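Local coordinates for endolysin 2638A (Staphylococcus phage 2638A, PDB 7AQH), which degrades the peptidoglycan of the host cell wall to release phage progeny, this chain being its C-terminal SH3b cell wall-binding domain, at residues A16-T21 with V73-R78; D52-Q55 with H60-V63. All blocks are in the same frame, centred on the assembly; numbering follows the deposited sequence.

Overall arrangement
Both contacts belong to the small, all-beta SH3b domain that forms the C-terminal, wall-binding part of the endolysin, and their centres lie about 8 Å apart. Contact 1 joins strand 10-20 to strand 72-77 through side chains in the core. Contact 2 lies between these strands in sequence and pairs the two arms of the hairpin 53-57/60-66. The hairpin connects the two partners of contact 1 within one curled antiparallel sheet: strand 53-57 runs beside strand 10-20, and strand 60-66 beside strand 72-77. Val77 and Arg78 probably hydrogen-bond to Val61, tying strand 72-77 to strand 60-66. One contact thus pairs neighbouring strands and the other packs the core of this wall-binding domain.

Contact 1: residues A16-T21 with V73-R78; sequences ASFTVT and VYMPVR
With CG trans to its backbone N (chi1 -175°), Phe18 extends its ring from strand 10-20 toward strand 72-77, where Val77 receives it. Val77 holds CG1 opposite its own carbonyl carbon and over one face of the phenyl ring. This methyl stands 4.1 Å from the ring centroid, a CH-pi contact shifted toward the rim of the ring. CG1 of Val77 comes within 3.8 Å of CE2 of Phe18. The two side chains pass one another in opposite directions, and the methyl CG1, with CB behind it, rests on the CE2-CZ side of the ring.

Met75, two residues earlier on the same strand, reaches in with its thioether. Its sulfur lies 5.2 Å from the Phe18 centroid and 44° off the ring normal, an oblique Met-aromatic contact. The same SD touches CG2 of Val20 at 4.2 Å, while that methyl also sits in the plane of the Phe18 ring at its edge. Phe18 is thus bordered by Val77 over a face, by Met75 obliquely and by Val20 at the rim. All four side chains are buried, and the joint is purely apolar.

The strand segments cross at 67° with axes 10.1 Å apart, a spacing bridged by side chains rather than by backbone pairing, as between facing walls of an SH3-type barrel. Around this core, Ile49 of strand 48-51 packs on both Phe18 and Met75, Ile26 of strand 26-30 touches Val20 and Met75, and Trp65 of strand 60-66 lies against Met75.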
loop_
_atom_site.group_PDB
_atom_site.type_symbol
_atom_site.label_atom_id
_atom_site.label_comp_id
_atom_site.label_asym_id
_atom_site.label_seq_id
_atom_site.Cartn_x
_atom_site.Cartn_y
_atom_site.Cartn_z
ATOM N N ALA A 16 0.769 10.566 -6.089
ATOM C CA ALA A 16 1.933 10.173 -6.872
ATOM C C ALA A 16 1.653 8.834 -7.544
ATOM O O ALA A 16 0.655 8.168 -7.255
ATOM C CB ALA A 16 3.192 10.106 -6.000
ATOM N N SER A 17 2.553 8.452 -8.450
ATOM C CA SER A 17 2.461 7.205 -9.197
ATOM C C SER A 17 3.494 6.210 -8.684
ATOM O O SER A 17 4.600 6.590 -8.290
ATOM C CB SER A 17 2.674 7.428 -10.693
ATOM O OG SER A 17 3.996 7.865 -10.948
ATOM N N PHE A 18 3.128 4.931 -8.695
ATOM C CA PHE A 18 3.996 3.854 -8.237
ATOM C C PHE A 18 4.126 2.795 -9.324
ATOM O O PHE A 18 3.118 2.326 -9.865
ATOM C CB PHE A 18 3.460 3.220 -6.948
ATOM C CG PHE A 18 4.372 2.180 -6.352
ATOM C CD1 PHE A 18 4.294 0.855 -6.747
ATOM C CD2 PHE A 18 5.304 2.529 -5.387
ATOM C CE1 PHE A 18 5.131 -0.104 -6.195
ATOM C CE2 PHE A 18 6.143 1.575 -4.830
ATOM C CZ PHE A 18 6.058 0.258 -5.234
ATOM N N THR A 19 5.364 2.416 -9.633
ATOM C CA THR A 19 5.661 1.357 -10.592
ATOM C C THR A 19 6.246 0.162 -9.851
ATOM O O THR A 19 7.284 0.282 -9.192
ATOM C CB THR A 19 6.633 1.833 -11.674
ATOM O OG1 THR A 19 6.459 3.238 -11.899
ATOM C CG2 THR A 19 6.423 1.053 -12.973
ATOM N N VAL A 20 5.578 -0.987 -9.963
ATOM C CA VAL A 20 6.002 -2.175 -9.231
ATOM C C VAL A 20 7.294 -2.708 -9.834
ATOM O O VAL A 20 7.387 -2.935 -11.048
ATOM C CB VAL A 20 4.897 -3.241 -9.248
ATOM C CG1 VAL A 20 5.407 -4.546 -8.656
ATOM C CG2 VAL A 20 3.672 -2.746 -8.494
ATOM N N THR A 21 8.300 -2.911 -8.985
ATOM C CA THR A 21 9.562 -3.507 -9.396
ATOM C C THR A 21 9.817 -4.849 -8.725
ATOM O O THR A 21 10.837 -5.485 -9.012
ATOM C CB THR A 21 10.732 -2.555 -9.106
ATOM O OG1 THR A 21 11.914 -3.040 -9.754
ATOM C CG2 THR A 21 10.987 -2.462 -7.612
ATOM N N VAL A 73 -8.425 -0.103 -3.160
ATOM C CA VAL A 73 -7.437 -1.174 -3.110
ATOM C C VAL A 73 -6.197 -0.671 -2.386
ATOM O O VAL A 73 -5.726 0.442 -2.644
ATOM C CB VAL A 73 -7.069 -1.684 -4.520
ATOM C CG1 VAL A 73 -6.012 -2.775 -4.428
ATOM C CG2 VAL A 73 -8.307 -2.191 -5.245
ATOM N N TYR A 74 -5.671 -1.495 -1.486
ATOM C CA TYR A 74 -4.477 -1.177 -0.716
ATOM C C TYR A 74 -3.341 -2.105 -1.125
ATOM O O TYR A 74 -3.549 -3.306 -1.327
ATOM C CB TYR A 74 -4.743 -1.305 0.786
ATOM C CG TYR A 74 -5.857 -0.414 1.286
ATOM C CD1 TYR A 74 -7.184 -0.800 1.169
ATOM C CD2 TYR A 74 -5.580 0.808 1.886
ATOM C CE1 TYR A 74 -8.207 0.011 1.624
ATOM C CE2 TYR A 74 -6.596 1.624 2.347
ATOM C CZ TYR A 74 -7.907 1.220 2.214
ATOM O OH TYR A 74 -8.923 2.027 2.671
ATOM N N MET A 75 -2.137 -1.544 -1.241
ATOM C CA MET A 75 -0.971 -2.297 -1.675
ATOM C C MET A 75 0.205 -2.005 -0.752
ATOM O O MET A 75 0.493 -0.829 -0.466
ATOM C CB MET A 75 -0.605 -1.948 -3.124
ATOM C CG MET A 75 0.467 -2.842 -3.723
ATOM S SD MET A 75 1.303 -2.086 -5.132
ATOM C CE MET A 75 -0.091 -1.590 -6.136
ATOM N N PRO A 76 0.906 -3.028 -0.267
ATOM C CA PRO A 76 2.143 -2.782 0.479
ATOM C C PRO A 76 3.272 -2.387 -0.459
ATOM O O PRO A 76 3.339 -2.827 -1.609
ATOM C CB PRO A 76 2.423 -4.128 1.153
ATOM C CG PRO A 76 1.805 -5.128 0.233
ATOM C CD PRO A 76 0.584 -4.463 -0.353
ATOM N N VAL A 77 4.169 -1.542 0.046
ATOM C CA VAL A 77 5.245 -1.009 -0.781
ATOM C C VAL A 77 6.584 -1.125 -0.066
ATOM O O VAL A 77 7.639 -0.907 -0.670
ATOM C CB VAL A 77 4.961 0.453 -1.175
ATOM C CG1 VAL A 77 3.721 0.533 -2.052
ATOM C CG2 VAL A 77 4.800 1.315 0.068
ATOM N N ARG A 78 6.556 -1.468 1.220
ATOM C CA ARG A 78 7.795 -1.597 1.977
ATOM C C ARG A 78 7.462 -2.040 3.394
ATOM O O ARG A 78 6.352 -1.821 3.887
ATOM C CB ARG A 78 8.584 -0.285 1.996
ATOM C CG ARG A 78 7.954 0.813 2.837
ATOM C CD ARG A 78 8.508 2.175 2.454
ATOM N NE ARG A 78 9.966 2.166 2.363
ATOM C CZ ARG A 78 10.699 3.219 2.018
ATOM N NH1 ARG A 78 10.111 4.373 1.731
ATOM N NH2 ARG A 78 12.020 3.119 1.960
#

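Contact 2: residues D52-Q55 with H60-V63; sequences DEVQ and HVWV
A beta hairpin of the SH3b fold brings Gln55 and Trp62 together as an antiparallel hydrogen-bonded pair, with Val54 and Val63 forming the adjoining non-hydrogen-bonded pair. Gln55 N donates to Trp62 O at 2.7 Å. Trp62 N returns a bond to Gln55 O, modelled so short that its exact length is doubtful.

The valines line one face of the hairpin. CG1 of Val54 meets CG1 of Val61 at 3.7 Å in a diagonal contact. On its other branch, CG2 of Val54 lies 4.3 Å from CG1 of Val63. Val61 and Val63 pack onward against Val77 of strand 72-77.

Gln55 and Trp62 occupy the other face. The glutamine side chain bends at chi2 (82°), which brings its amide toward the neighbouring strand, OE1 lying 3.5 Å from CB of Trp62. On the other side of the amide, NE2 bonds to Ser64 OG and weakly to Glu53 OE1, so two acceptors help fix its rotation. The indole has its own polar tie, NE1 to the carbonyl of Phe57, while the backbone O of Gln55 lies in the ring plane at its edge, 3.9 Å from Trp62 CD1.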
loop_
_atom_site.group_PDB
_atom_site.type_symbol
_atom_site.label_atom_id
_atom_site.label_comp_id
_atom_site.label_asym_id
_atom_site.label_seq_id
_atom_site.Cartn_x
_atom_site.Cartn_y
_atom_site.Cartn_z
ATOM N N ASP A 52 -3.513 7.792 -4.040
ATOM C CA ASP A 52 -3.899 9.071 -3.466
ATOM C C ASP A 52 -3.721 9.119 -1.958
ATOM O O ASP A 52 -3.963 10.170 -1.353
ATOM C CB ASP A 52 -5.357 9.398 -3.823
ATOM C CG ASP A 52 -6.314 8.286 -3.438
ATOM O OD1 ASP A 52 -5.917 7.400 -2.652
ATOM O OD2 ASP A 52 -7.464 8.296 -3.922
ATOM N N GLU A 53 -3.313 8.016 -1.335
ATOM C CA GLU A 53 -3.146 7.964 0.109
ATOM C C GLU A 53 -2.121 6.893 0.448
ATOM O O GLU A 53 -2.032 5.860 -0.224
ATOM C CB GLU A 53 -4.479 7.678 0.809
ATOM C CG GLU A 53 -4.437 7.822 2.320
ATOM C CD GLU A 53 -5.748 7.431 2.974
ATOM O OE1 GLU A 53 -6.434 6.534 2.440
ATOM O OE2 GLU A 53 -6.094 8.023 4.018
ATOM N N VAL A 54 -1.349 7.149 1.500
ATOM C CA VAL A 54 -0.340 6.221 1.992
ATOM C C VAL A 54 -0.700 5.831 3.417
ATOM O O VAL A 54 -1.139 6.673 4.208
ATOM C CB VAL A 54 1.078 6.828 1.933
ATOM C CG1 VAL A 54 2.112 5.800 2.360
ATOM C CG2 VAL A 54 1.377 7.346 0.535
ATOM N N GLN A 55 -0.514 4.554 3.743
ATOM C CA GLN A 55 -0.826 4.044 5.069
ATOM C C GLN A 55 0.353 3.258 5.622
ATOM O O GLN A 55 1.173 2.717 4.874
ATOM C CB GLN A 55 -2.078 3.153 5.055
ATOM C CG GLN A 55 -3.326 3.832 4.511
ATOM C CD GLN A 55 -3.382 3.830 2.997
ATOM O OE1 GLN A 55 -2.683 3.058 2.341
ATOM N NE2 GLN A 55 -4.217 4.695 2.435
ATOM N N HIS A 60 3.785 -2.907 7.438
ATOM C CA HIS A 60 4.099 -2.503 6.075
ATOM C C HIS A 60 3.640 -1.072 5.841
ATOM O O HIS A 60 2.790 -0.541 6.561
ATOM C CB HIS A 60 3.438 -3.427 5.041
ATOM C CG HIS A 60 4.011 -4.808 5.004
ATOM N ND1 HIS A 60 3.637 -5.793 5.893
ATOM C CD2 HIS A 60 4.925 -5.372 4.180
ATOM C CE1 HIS A 60 4.299 -6.902 5.620
ATOM N NE2 HIS A 60 5.087 -6.674 4.586
ATOM N N VAL A 61 4.217 -0.453 4.814
ATOM C CA VAL A 61 3.747 0.821 4.284
ATOM C C VAL A 61 2.886 0.529 3.065
ATOM O O VAL A 61 3.289 -0.236 2.180
ATOM C CB VAL A 61 4.921 1.747 3.926
ATOM C CG1 VAL A 61 4.406 3.057 3.349
ATOM C CG2 VAL A 61 5.786 2.002 5.150
ATOM N N TRP A 62 1.703 1.134 3.014
ATOM C CA TRP A 62 0.733 0.845 1.970
ATOM C C TRP A 62 0.414 2.103 1.173
ATOM O O TRP A 62 0.556 3.229 1.657
ATOM C CB TRP A 62 -0.565 0.272 2.558
ATOM C CG TRP A 62 -0.372 -0.951 3.404
ATOM C CD1 TRP A 62 0.236 -1.016 4.625
ATOM C CD2 TRP A 62 -0.790 -2.287 3.094
ATOM N NE1 TRP A 62 0.221 -2.306 5.094
ATOM C CE2 TRP A 62 -0.402 -3.106 4.174
ATOM C CE3 TRP A 62 -1.454 -2.868 2.011
ATOM C CZ2 TRP A 62 -0.656 -4.476 4.199
ATOM C CZ3 TRP A 62 -1.705 -4.229 2.038
ATOM C CH2 TRP A 62 -1.306 -5.017 3.125
ATOM N N VAL A 63 -0.016 1.890 -0.068
ATOM C CA VAL A 63 -0.581 2.939 -0.905
ATOM C C VAL A 63 -1.953 2.473 -1.367
ATOM O O VAL A 63 -2.154 1.285 -1.638
ATOM C CB VAL A 63 0.320 3.269 -2.114
ATOM C CG1 VAL A 63 1.716 3.656 -1.646
ATOM C CG2 VAL A 63 0.377 2.090 -3.074
#